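Local coordinates for MccB protein (Escherichia coli, PDB 6OM4) that carries out a step in making the antibiotic microcin C7, joining adenylate from ATP to the peptide MccA through a phosphoramidate bond, as an E1-like ThiF-family enzyme, at residues Val9-Tyr14 / Val33-Ile38; Ile39-Cys44 / Ala58-Lys63; Leu192-Tyr197 / His201-Ala206. All coordinates share one frame; numbering follows the deposited sequence.

Contact 1. Residues Val9-Tyr14 / Val33-Ile38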
loop_
_atom_site.group_PDB
_atom_site.type_symbol
_atom_site.label_atom_id
_atom_site.label_comp_id
_atom_site.label_asym_id
_atom_site.label_seq_id
_atom_site.Cartn_x
_atom_site.Cartn_y
_atom_site.Cartn_z
ATOM N N VAL A 9 -9.119 -10.428 18.108
ATOM C CA VAL A 9 -8.858 -10.124 19.506
ATOM C C VAL A 9 -8.132 -11.304 20.155
ATOM O O VAL A 9 -8.520 -12.450 20.020
ATOM C CB VAL A 9 -10.164 -9.776 20.239
ATOM C CG1 VAL A 9 -9.937 -9.418 21.706
ATOM C CG2 VAL A 9 -10.837 -8.627 19.514
ATOM N N LYS A 10 -7.077 -10.965 20.893
ATOM C CA LYS A 10 -6.346 -11.908 21.718
ATOM C C LYS A 10 -6.096 -11.249 23.072
ATOM O O LYS A 10 -6.149 -10.009 23.175
ATOM C CB LYS A 10 -5.025 -12.297 21.043
ATOM C CG LYS A 10 -4.093 -11.112 20.795
ATOM C CD LYS A 10 -2.954 -11.455 19.871
ATOM C CE LYS A 10 -2.142 -12.625 20.370
ATOM N NZ LYS A 10 -0.783 -12.609 19.773
ATOM N N ILE A 11 -5.759 -12.069 24.066
ATOM C CA ILE A 11 -5.662 -11.598 25.460
ATOM C C ILE A 11 -4.436 -12.235 26.107
ATOM O O ILE A 11 -4.211 -13.442 25.897
ATOM C CB ILE A 11 -6.934 -11.934 26.258
ATOM C CG1 ILE A 11 -8.240 -11.400 25.651
ATOM C CG2 ILE A 11 -6.782 -11.509 27.710
ATOM C CD1 ILE A 11 -8.341 -9.912 25.614
ATOM N N ALA A 12 -3.674 -11.458 26.897
ATOM C CA ALA A 12 -2.517 -12.033 27.589
ATOM C C ALA A 12 -2.336 -11.303 28.915
ATOM O O ALA A 12 -2.604 -10.116 28.996
ATOM C CB ALA A 12 -1.258 -11.922 26.731
ATOM N N ARG A 13 -1.791 -12.018 29.906
ATOM C CA ARG A 13 -1.237 -11.379 31.081
ATOM C C ARG A 13 0.100 -10.721 30.694
ATOM O O ARG A 13 0.849 -11.234 29.857
ATOM C CB ARG A 13 -1.078 -12.436 32.180
ATOM C CG ARG A 13 -0.688 -11.879 33.538
ATOM C CD ARG A 13 -1.890 -11.279 34.249
ATOM N NE ARG A 13 -1.615 -11.138 35.673
ATOM C CZ ARG A 13 -0.719 -10.299 36.177
ATOM N NH1 ARG A 13 -0.299 -9.247 35.484
ATOM N NH2 ARG A 13 -0.207 -10.555 37.368
ATOM N N TYR A 14 0.428 -9.592 31.336
ATOM C CA TYR A 14 1.634 -8.854 31.041
ATOM C C TYR A 14 1.920 -7.849 32.160
ATOM O O TYR A 14 1.053 -7.034 32.469
ATOM C CB TYR A 14 1.466 -8.040 29.754
ATOM C CG TYR A 14 2.744 -7.469 29.209
ATOM C CD1 TYR A 14 3.634 -8.301 28.553
ATOM C CD2 TYR A 14 3.068 -6.131 29.318
ATOM C CE1 TYR A 14 4.812 -7.824 28.016
ATOM C CE2 TYR A 14 4.264 -5.642 28.804
ATOM C CZ TYR A 14 5.129 -6.489 28.132
ATOM O OH TYR A 14 6.317 -6.084 27.579
ATOM N N VAL A 33 -7.901 -5.450 37.850
ATOM C CA VAL A 33 -9.311 -5.647 38.046
ATOM C C VAL A 33 -10.078 -5.234 36.790
ATOM O O VAL A 33 -11.058 -5.888 36.419
ATOM C CB VAL A 33 -9.783 -4.864 39.276
ATOM C CG1 VAL A 33 -11.287 -4.854 39.428
ATOM C CG2 VAL A 33 -9.122 -5.430 40.511
ATOM N N LEU A 34 -9.662 -4.113 36.201
ATOM C CA LEU A 34 -10.230 -3.605 34.979
ATOM C C LEU A 34 -9.978 -4.603 33.841
ATOM O O LEU A 34 -10.899 -4.896 33.077
ATOM C CB LEU A 34 -9.649 -2.219 34.668
ATOM C CG LEU A 34 -10.111 -1.603 33.354
ATOM C CD1 LEU A 34 -11.630 -1.528 33.293
ATOM C CD2 LEU A 34 -9.488 -0.223 33.132
ATOM N N TRP A 35 -8.749 -5.120 33.741
ATOM C CA TRP A 35 -8.409 -6.118 32.678
ATOM C C TRP A 35 -9.344 -7.339 32.773
ATOM O O TRP A 35 -9.879 -7.818 31.764
ATOM C CB TRP A 35 -6.913 -6.490 32.797
ATOM C CG TRP A 35 -6.437 -7.548 31.849
ATOM C CD1 TRP A 35 -6.210 -7.435 30.504
ATOM C CD2 TRP A 35 -6.111 -8.891 32.205
ATOM N NE1 TRP A 35 -5.774 -8.632 30.003
ATOM C CE2 TRP A 35 -5.675 -9.532 31.028
ATOM C CE3 TRP A 35 -6.148 -9.613 33.403
ATOM C CZ2 TRP A 35 -5.257 -10.860 31.036
ATOM C CZ3 TRP A 35 -5.712 -10.919 33.414
ATOM C CH2 TRP A 35 -5.303 -11.537 32.232
ATOM N N GLU A 36 -9.584 -7.820 33.994
ATOM C CA GLU A 36 -10.449 -8.982 34.235
ATOM C C GLU A 36 -11.867 -8.641 33.789
ATOM O O GLU A 36 -12.554 -9.472 33.198
ATOM C CB GLU A 36 -10.373 -9.394 35.715
ATOM C CG GLU A 36 -9.015 -9.967 36.094
ATOM C CD GLU A 36 -8.864 -10.359 37.567
ATOM O OE1 GLU A 36 -9.797 -10.034 38.353
ATOM O OE2 GLU A 36 -7.786 -10.938 37.951
ATOM N N ASN A 37 -12.326 -7.431 34.100
ATOM C CA ASN A 37 -13.674 -7.024 33.725
ATOM C C ASN A 37 -13.803 -6.834 32.206
ATOM O O ASN A 37 -14.862 -7.118 31.628
ATOM C CB ASN A 37 -14.122 -5.765 34.464
ATOM C CG ASN A 37 -14.568 -6.043 35.892
ATOM O OD1 ASN A 37 -14.892 -7.197 36.272
ATOM N ND2 ASN A 37 -14.601 -4.989 36.679
ATOM N N ILE A 38 -12.747 -6.345 31.543
ATOM C CA ILE A 38 -12.783 -6.249 30.081
ATOM C C ILE A 38 -12.956 -7.652 29.484
ATOM O O ILE A 38 -13.680 -7.858 28.511
ATOM C CB ILE A 38 -11.515 -5.557 29.547
ATOM C CG1 ILE A 38 -11.430 -4.092 30.013
ATOM C CG2 ILE A 38 -11.435 -5.710 28.034
ATOM C CD1 ILE A 38 -10.045 -3.456 29.874
#

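Contact 2. Residues Ile39-Cys44 / Ala58-Lys63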
loop_
_atom_site.group_PDB
_atom_site.type_symbol
_atom_site.label_atom_id
_atom_site.label_comp_id
_atom_site.label_asym_id
_atom_site.label_seq_id
_atom_site.Cartn_x
_atom_site.Cartn_y
_atom_site.Cartn_z
ATOM N N ILE A 39 -12.232 -8.619 30.047
ATOM C CA ILE A 39 -12.329 -10.044 29.555
ATOM C C ILE A 39 -13.760 -10.542 29.718
ATOM O O ILE A 39 -14.316 -11.122 28.783
ATOM C CB ILE A 39 -11.342 -10.963 30.279
ATOM C CG1 ILE A 39 -9.898 -10.639 29.897
ATOM C CG2 ILE A 39 -11.667 -12.427 30.004
ATOM C CD1 ILE A 39 -8.866 -11.143 30.865
ATOM N N LYS A 40 -14.362 -10.309 30.898
ATOM C CA LYS A 40 -15.732 -10.787 31.155
ATOM C C LYS A 40 -16.708 -10.125 30.180
ATOM O O LYS A 40 -17.614 -10.785 29.666
ATOM C CB LYS A 40 -16.155 -10.499 32.602
ATOM C CG LYS A 40 -15.416 -11.286 33.680
ATOM C CD LYS A 40 -15.734 -10.720 35.076
ATOM C CE LYS A 40 -15.474 -11.699 36.196
ATOM N NZ LYS A 40 -16.037 -11.222 37.486
ATOM N N THR A 41 -16.508 -8.835 29.891
ATOM C CA THR A 41 -17.339 -8.108 28.953
ATOM C C THR A 41 -17.169 -8.685 27.537
ATOM O O THR A 41 -18.151 -8.982 26.850
ATOM C CB THR A 41 -17.055 -6.599 29.001
ATOM O OG1 THR A 41 -17.305 -6.159 30.340
ATOM C CG2 THR A 41 -17.890 -5.774 28.041
ATOM N N ALA A 42 -15.925 -8.851 27.109
ATOM C CA ALA A 42 -15.575 -9.358 25.799
ATOM C C ALA A 42 -16.272 -10.699 25.553
ATOM O O ALA A 42 -16.885 -10.944 24.464
ATOM C CB ALA A 42 -14.086 -9.502 25.696
ATOM N N TYR A 43 -16.233 -11.539 26.584
ATOM C CA TYR A 43 -16.736 -12.891 26.503
ATOM C C TYR A 43 -18.239 -12.918 26.199
ATOM O O TYR A 43 -18.703 -13.844 25.508
ATOM C CB TYR A 43 -16.389 -13.621 27.793
ATOM C CG TYR A 43 -16.804 -15.070 27.854
ATOM C CD1 TYR A 43 -16.005 -16.058 27.295
ATOM C CD2 TYR A 43 -17.944 -15.451 28.532
ATOM C CE1 TYR A 43 -16.322 -17.400 27.420
ATOM C CE2 TYR A 43 -18.282 -16.794 28.654
ATOM C CZ TYR A 43 -17.475 -17.766 28.089
ATOM O OH TYR A 43 -17.799 -19.094 28.197
ATOM N N CYS A 44 -18.985 -11.898 26.660
ATOM C CA CYS A 44 -20.410 -11.809 26.383
ATOM C C CYS A 44 -20.708 -11.690 24.891
ATOM O O CYS A 44 -21.842 -11.913 24.488
ATOM C CB CYS A 44 -21.034 -10.598 27.056
ATOM S SG CYS A 44 -20.979 -10.732 28.857
ATOM N N ALA A 58 -23.443 -10.690 32.492
ATOM C CA ALA A 58 -22.045 -10.269 32.737
ATOM C C ALA A 58 -21.656 -10.456 34.213
ATOM O O ALA A 58 -20.521 -10.831 34.528
ATOM C CB ALA A 58 -21.908 -8.802 32.340
ATOM N N ASN A 59 -22.599 -10.155 35.113
ATOM C CA ASN A 59 -22.386 -10.309 36.567
ATOM C C ASN A 59 -21.202 -9.442 37.032
ATOM O O ASN A 59 -20.340 -9.898 37.815
ATOM C CB ASN A 59 -22.199 -11.777 36.961
ATOM C CG ASN A 59 -23.464 -12.574 36.713
ATOM O OD1 ASN A 59 -24.521 -12.234 37.242
ATOM N ND2 ASN A 59 -23.387 -13.583 35.864
ATOM N N ILE A 60 -21.179 -8.197 36.545
ATOM C CA ILE A 60 -20.371 -7.129 37.099
ATOM C C ILE A 60 -21.255 -5.887 37.126
ATOM O O ILE A 60 -22.248 -5.818 36.414
ATOM C CB ILE A 60 -19.062 -6.889 36.314
ATOM C CG1 ILE A 60 -19.318 -6.462 34.862
ATOM C CG2 ILE A 60 -18.176 -8.117 36.392
ATOM C CD1 ILE A 60 -18.045 -6.072 34.037
ATOM N N PRO A 61 -20.926 -4.870 37.944
ATOM C CA PRO A 61 -21.713 -3.644 37.967
ATOM C C PRO A 61 -21.823 -2.984 36.586
ATOM O O PRO A 61 -20.839 -2.974 35.774
ATOM C CB PRO A 61 -20.936 -2.735 38.925
ATOM C CG PRO A 61 -20.157 -3.692 39.791
ATOM C CD PRO A 61 -19.794 -4.852 38.885
ATOM N N GLU A 62 -23.006 -2.412 36.324
ATOM C CA GLU A 62 -23.294 -1.759 35.060
ATOM C C GLU A 62 -22.291 -0.629 34.800
ATOM O O GLU A 62 -21.891 -0.437 33.628
ATOM C CB GLU A 62 -24.732 -1.248 35.000
ATOM C CG GLU A 62 -25.054 -0.566 33.674
ATOM C CD GLU A 62 -26.512 -0.218 33.435
ATOM O OE1 GLU A 62 -27.323 -0.495 34.335
ATOM O OE2 GLU A 62 -26.820 0.313 32.333
ATOM N N LYS A 63 -21.861 0.091 35.852
ATOM C CA LYS A 63 -20.838 1.148 35.686
ATOM C C LYS A 63 -19.568 0.565 35.033
ATOM O O LYS A 63 -18.994 1.160 34.113
ATOM C CB LYS A 63 -20.414 1.740 37.039
ATOM C CG LYS A 63 -21.340 2.798 37.630
ATOM C CD LYS A 63 -20.965 3.232 39.063
ATOM C CE LYS A 63 -21.964 4.199 39.685
ATOM N NZ LYS A 63 -21.305 5.268 40.483
HETATM O O HOH W 1 -18.617 -11.922 37.684
#

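Contact 3. Residues Leu192-Tyr197 / His201-Ala206. With ND7 (5'-O-[(S)-amino(hydroxy)phosphoryl]adenosine), chain M.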
loop_
_atom_site.group_PDB
_atom_site.type_symbol
_atom_site.label_atom_id
_atom_site.label_comp_id
_atom_site.label_asym_id
_atom_site.label_seq_id
_atom_site.Cartn_x
_atom_site.Cartn_y
_atom_site.Cartn_z
ATOM N N LEU A 192 4.507 -1.240 -24.241
ATOM C CA LEU A 192 4.827 0.140 -24.417
ATOM C C LEU A 192 6.055 0.469 -23.585
ATOM O O LEU A 192 6.153 0.041 -22.440
ATOM C CB LEU A 192 3.619 0.970 -23.980
ATOM C CG LEU A 192 3.769 2.489 -24.018
ATOM C CD1 LEU A 192 3.959 3.008 -25.443
ATOM C CD2 LEU A 192 2.555 3.148 -23.366
ATOM N N ASN A 193 6.983 1.197 -24.201
ATOM C CA ASN A 193 8.087 1.829 -23.527
ATOM C C ASN A 193 7.847 3.341 -23.595
ATOM O O ASN A 193 7.779 3.907 -24.673
ATOM C CB ASN A 193 9.438 1.474 -24.164
ATOM C CG ASN A 193 10.641 1.833 -23.312
ATOM O OD1 ASN A 193 10.723 1.434 -22.151
ATOM N ND2 ASN A 193 11.619 2.503 -23.903
ATOM N N ILE A 194 7.640 3.976 -22.445
ATOM C CA ILE A 194 7.556 5.417 -22.403
ATOM C C ILE A 194 8.964 6.011 -22.467
ATOM O O ILE A 194 9.618 6.220 -21.434
ATOM C CB ILE A 194 6.801 5.901 -21.167
ATOM C CG1 ILE A 194 5.374 5.371 -21.189
ATOM C CG2 ILE A 194 6.844 7.428 -21.085
ATOM C CD1 ILE A 194 5.099 4.419 -20.103
ATOM N N ASN A 195 9.383 6.358 -23.680
ATOM C CA ASN A 195 10.712 6.965 -23.916
ATOM C C ASN A 195 10.605 8.458 -24.275
ATOM O O ASN A 195 11.642 9.115 -24.444
ATOM C CB ASN A 195 11.489 6.192 -24.990
ATOM C CG ASN A 195 10.798 6.111 -26.341
ATOM O OD1 ASN A 195 9.738 6.697 -26.578
ATOM N ND2 ASN A 195 11.420 5.385 -27.257
ATOM N N ASP A 196 9.372 8.980 -24.418
ATOM C CA ASP A 196 9.125 10.399 -24.536
ATOM C C ASP A 196 7.883 10.733 -23.718
ATOM O O ASP A 196 7.008 9.899 -23.563
ATOM C CB ASP A 196 8.910 10.835 -25.988
ATOM C CG ASP A 196 10.208 11.079 -26.763
ATOM O OD1 ASP A 196 10.956 12.075 -26.422
ATOM O OD2 ASP A 196 10.492 10.257 -27.676
ATOM N N TYR A 197 7.786 11.988 -23.284
ATOM C CA TYR A 197 6.656 12.461 -22.515
ATOM C C TYR A 197 5.320 12.118 -23.177
ATOM O O TYR A 197 4.342 11.729 -22.508
ATOM C CB TYR A 197 6.753 13.966 -22.279
ATOM C CG TYR A 197 5.540 14.514 -21.600
ATOM C CD1 TYR A 197 4.441 14.957 -22.323
ATOM C CD2 TYR A 197 5.477 14.584 -20.217
ATOM C CE1 TYR A 197 3.319 15.456 -21.686
ATOM C CE2 TYR A 197 4.383 15.113 -19.574
ATOM C CZ TYR A 197 3.283 15.518 -20.301
ATOM O OH TYR A 197 2.177 15.975 -19.628
ATOM N N HIS A 201 0.236 9.625 -23.173
ATOM C CA HIS A 201 -1.109 9.664 -23.730
ATOM C C HIS A 201 -1.639 8.258 -24.055
ATOM O O HIS A 201 -2.850 8.120 -24.224
ATOM C CB HIS A 201 -1.167 10.586 -24.975
ATOM C CG HIS A 201 -0.887 12.013 -24.645
ATOM N ND1 HIS A 201 -1.779 12.792 -23.935
ATOM C CD2 HIS A 201 0.191 12.794 -24.876
ATOM C CE1 HIS A 201 -1.254 13.980 -23.736
ATOM N NE2 HIS A 201 -0.062 14.020 -24.311
ATOM N N LYS A 202 -0.755 7.254 -24.189
ATOM C CA LYS A 202 -1.150 5.887 -24.527
ATOM C C LYS A 202 -1.530 5.091 -23.268
ATOM O O LYS A 202 -1.957 3.931 -23.361
ATOM C CB LYS A 202 -0.026 5.136 -25.256
ATOM C CG LYS A 202 0.200 5.550 -26.706
ATOM C CD LYS A 202 1.443 6.384 -26.923
ATOM C CE LYS A 202 1.892 6.477 -28.368
ATOM N NZ LYS A 202 2.838 5.395 -28.714
ATOM N N VAL A 203 -1.333 5.677 -22.082
ATOM C CA VAL A 203 -1.614 4.979 -20.836
ATOM C C VAL A 203 -3.040 5.294 -20.398
ATOM O O VAL A 203 -3.385 6.464 -20.204
ATOM C CB VAL A 203 -0.594 5.364 -19.751
ATOM C CG1 VAL A 203 -0.920 4.688 -18.435
ATOM C CG2 VAL A 203 0.839 5.063 -20.167
ATOM N N PRO A 204 -3.909 4.276 -20.227
ATOM C CA PRO A 204 -5.313 4.512 -19.900
ATOM C C PRO A 204 -5.499 5.170 -18.526
ATOM O O PRO A 204 -4.672 5.008 -17.648
ATOM C CB PRO A 204 -5.981 3.139 -19.928
ATOM C CG PRO A 204 -4.976 2.245 -20.643
ATOM C CD PRO A 204 -3.601 2.849 -20.397
ATOM N N GLU A 205 -6.555 5.981 -18.422
ATOM C CA GLU A 205 -7.071 6.477 -17.167
ATOM C C GLU A 205 -7.401 5.280 -16.275
ATOM O O GLU A 205 -7.771 4.222 -16.769
ATOM C CB GLU A 205 -8.308 7.336 -17.445
ATOM C CG GLU A 205 -9.107 7.758 -16.235
ATOM C CD GLU A 205 -10.320 8.611 -16.610
ATOM O OE1 GLU A 205 -10.704 8.608 -17.824
ATOM O OE2 GLU A 205 -10.884 9.291 -15.697
ATOM N N ALA A 206 -7.265 5.458 -14.955
ATOM C CA ALA A 206 -7.600 4.433 -13.998
ATOM C C ALA A 206 -7.841 5.087 -12.632
ATOM O O ALA A 206 -7.590 6.271 -12.454
ATOM C CB ALA A 206 -6.479 3.417 -13.928
HETATM O O1A ND7 M . 14.241 -2.670 -13.185
HETATM P PA ND7 M . 13.063 -2.951 -12.297
HETATM O O2A ND7 M . 13.070 -4.247 -11.498
HETATM N N3A ND7 M . 13.030 -1.629 -11.231
HETATM O "O5'" ND7 M . 11.679 -2.945 -13.070
HETATM C "C5'" ND7 M . 11.417 -1.773 -13.901
HETATM C "C4'" ND7 M . 10.394 -2.252 -14.963
HETATM C "C3'" ND7 M . 11.142 -3.152 -16.005
HETATM O "O3'" ND7 M . 10.492 -4.339 -16.243
HETATM C "C2'" ND7 M . 11.300 -2.141 -17.219
HETATM O "O2'" ND7 M . 11.194 -2.865 -18.506
HETATM C "C1'" ND7 M . 10.259 -1.304 -17.118
HETATM O "O4'" ND7 M . 9.939 -1.182 -15.534
HETATM N N9 ND7 M . 10.456 0.050 -17.554
HETATM C C4 ND7 M . 9.646 0.741 -18.402
HETATM C C5 ND7 M . 10.165 1.979 -18.538
HETATM N N7 ND7 M . 11.278 2.060 -17.773
HETATM C C8 ND7 M . 11.427 0.894 -17.176
HETATM N N3 ND7 M . 8.522 0.377 -19.056
HETATM C C2 ND7 M . 7.925 1.243 -19.816
HETATM N N1 ND7 M . 8.425 2.472 -19.985
HETATM C C6 ND7 M . 9.507 2.863 -19.367
HETATM N N6 ND7 M . 10.030 4.203 -19.569
#

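Contact 1. Residues Val9-Tyr14 / Val33-Ile38
NH1 of Arg13 is gripped by two backbone carbonyls, Gly15 O and Gly17 O, and these bonds fix the end of a side chain whose aliphatic part rests on Trp35. The Arg13 chain leaves with CG anti to the backbone N (chi1 -172°) and then bends at chi2, which places CD 3.9 Å from CZ3 of Trp35 and almost as near to CH2. The two side chains cross at about a right angle. CD is the side-chain atom of Arg13 that meets the ring; the guanidinium plane is turned 63° from that of the indole and is not stacked flat on it.

Every contact across the segments is made to the indole. Its CZ2 lies 3.7 Å from Ile11 CG2, and the same atom is 3.4 Å from Ala12 O, while Arg13 N is 3.8 Å from it. All three approach the ring obliquely. The indole N-H has its partner elsewhere: NE1 makes a weak hydrogen bond to Leu19 O.

Strand 11-14 and helix 32-43 run nearly antiparallel, 169° between the two short segments, with axes 10.7 Å apart at closest approach, and Trp35 spans the gap. The strand is an outer member of the sheet 11-14, 17-20, 27-29. Trp35 and Ile38 also touch Val20 and Val29 of the other two strands, so the helix lies on the sheet, running nearly along strand 11-14, while Leu34, Asn37 and Ile38 meet helix 62-74.

Contact 2. Residues Ile39-Cys44 / Ala58-Lys63
Ile60 meets Lys40 and Thr41 through two different branches. Its CG2 methyl lies against the aliphatic chain of Lys40, 3.8 Å from CD, and is almost as near to NZ. Its CD1 reaches to 3.8 Å from OG1 of Thr41, the two side chains being roughly perpendicular. Beside them, SG of Cys44 sits 4.1 Å from CB of Ala58 and touches CA of the same residue equally closely, a small apolar contact between two short side chains.

The polar link is made by water. Lys40 NZ donates to a water molecule at 2.7 Å, and the water in turn donates to Asn59 O, also at 2.7 Å. Lys40 is extended beyond CG, which lets its hydrocarbon pass Ile60 while the ammonium group reaches the bridge. Both Lys40 and Asn59 are exposed, and the bridge passes over the CG2 methyl of Ile60, at the outer side of the contact.

Several features set these groups in place. Ile60 holds CG1 between its backbone N and carbonyl carbon (chi1 62°), the crowded position, and CG2 is thereby swung toward Lys40. Thr41 OG1 is hydrogen-bonded to Asn37 O, one turn back in its own helix. The backbone of Asn59 has positive phi (60°), turning the chain out of helix 51-58, and Pro61 then occupies the N-cap position of helix 62-74. Further out, Thr41 packs on Phe65, Cys68 and Leu72 of that helix, and Cys44 touches Ala54 of helix 51-58.

Three helices following the three-stranded sheet 11-14, 17-20, 27-29 are consistent with the winged helix-turn-helix type of fold found in the peptide-recognition domains of enzymes that modify ribosomally made peptides.

Contact 3. Residues Leu192-Tyr197 / His201-Ala206
Leu192 lays its CD2 methyl against the root of the Lys202 side chain, 3.8 Å from CB, and the same methyl meets CG2 of Val203 at 4.1 Å. The leucine lies crosswise to both partners. Having CG anti to the backbone N (chi1 177°) is what carries its CD2 across to Lys202 CB. Ile194 adds its CD1 to the same valine methyl, at 4.3 Å from Val203 CG2, so one branch of Val203 receives both aliphatic side chains. The outer torsion of Ile194 stands away from a staggered value (chi2 114°), and its CD1 also lies near N1 of the adenine of the bound phosphoramidate nucleotide.

The backbone of Ile194 reads the base. Its N donates to N1 of the ligand over 3.0 Å, and its O accepts from ligand N6 over 2.8 Å, each bond moderately bent with an N-H···acceptor angle of 149°. Donor and acceptor thus match N1 and N6 of adenine in a two-point pairing, as expected for an adenine pocket. Leu192 O lies 3.4 Å from C2 of the base. Apolar packing on Val203 therefore backs the residue that recognises the nucleotide. Lys202 NZ has a long, weak ion pair with Asp199.

Both segments belong to the connection between strands 186-191 and 208-211 of the Rossmann-like sheet. Val203 reaches Val119 and Ile145 of strands 117-121 and 141-146, Leu192 also touches Ile145, and Ile194 packs on Leu121 and on Leu219 of helix 219-230.

Contacts 1 and 2 are neighbours built on successive parts of one helix, 32-43. Their centres are 12 Å apart and they touch directly: Asn37 OD1 is 3.4 Å from Ile60 CG2, and Ile11 CG2 is 3.8 Å from Ile39 CD1. Both lie at the surface of the N-terminal part, away from the nucleotide and metal sites. Contact 3 sits on the other side of the chain's centre, with its own centre about 55 Å from that of contact 1 and 59 Å from that of contact 2. It alone borders the nucleotide, and even there the Ile194 side chain is about 14 Å from the pyrophosphate and from a magnesium ion.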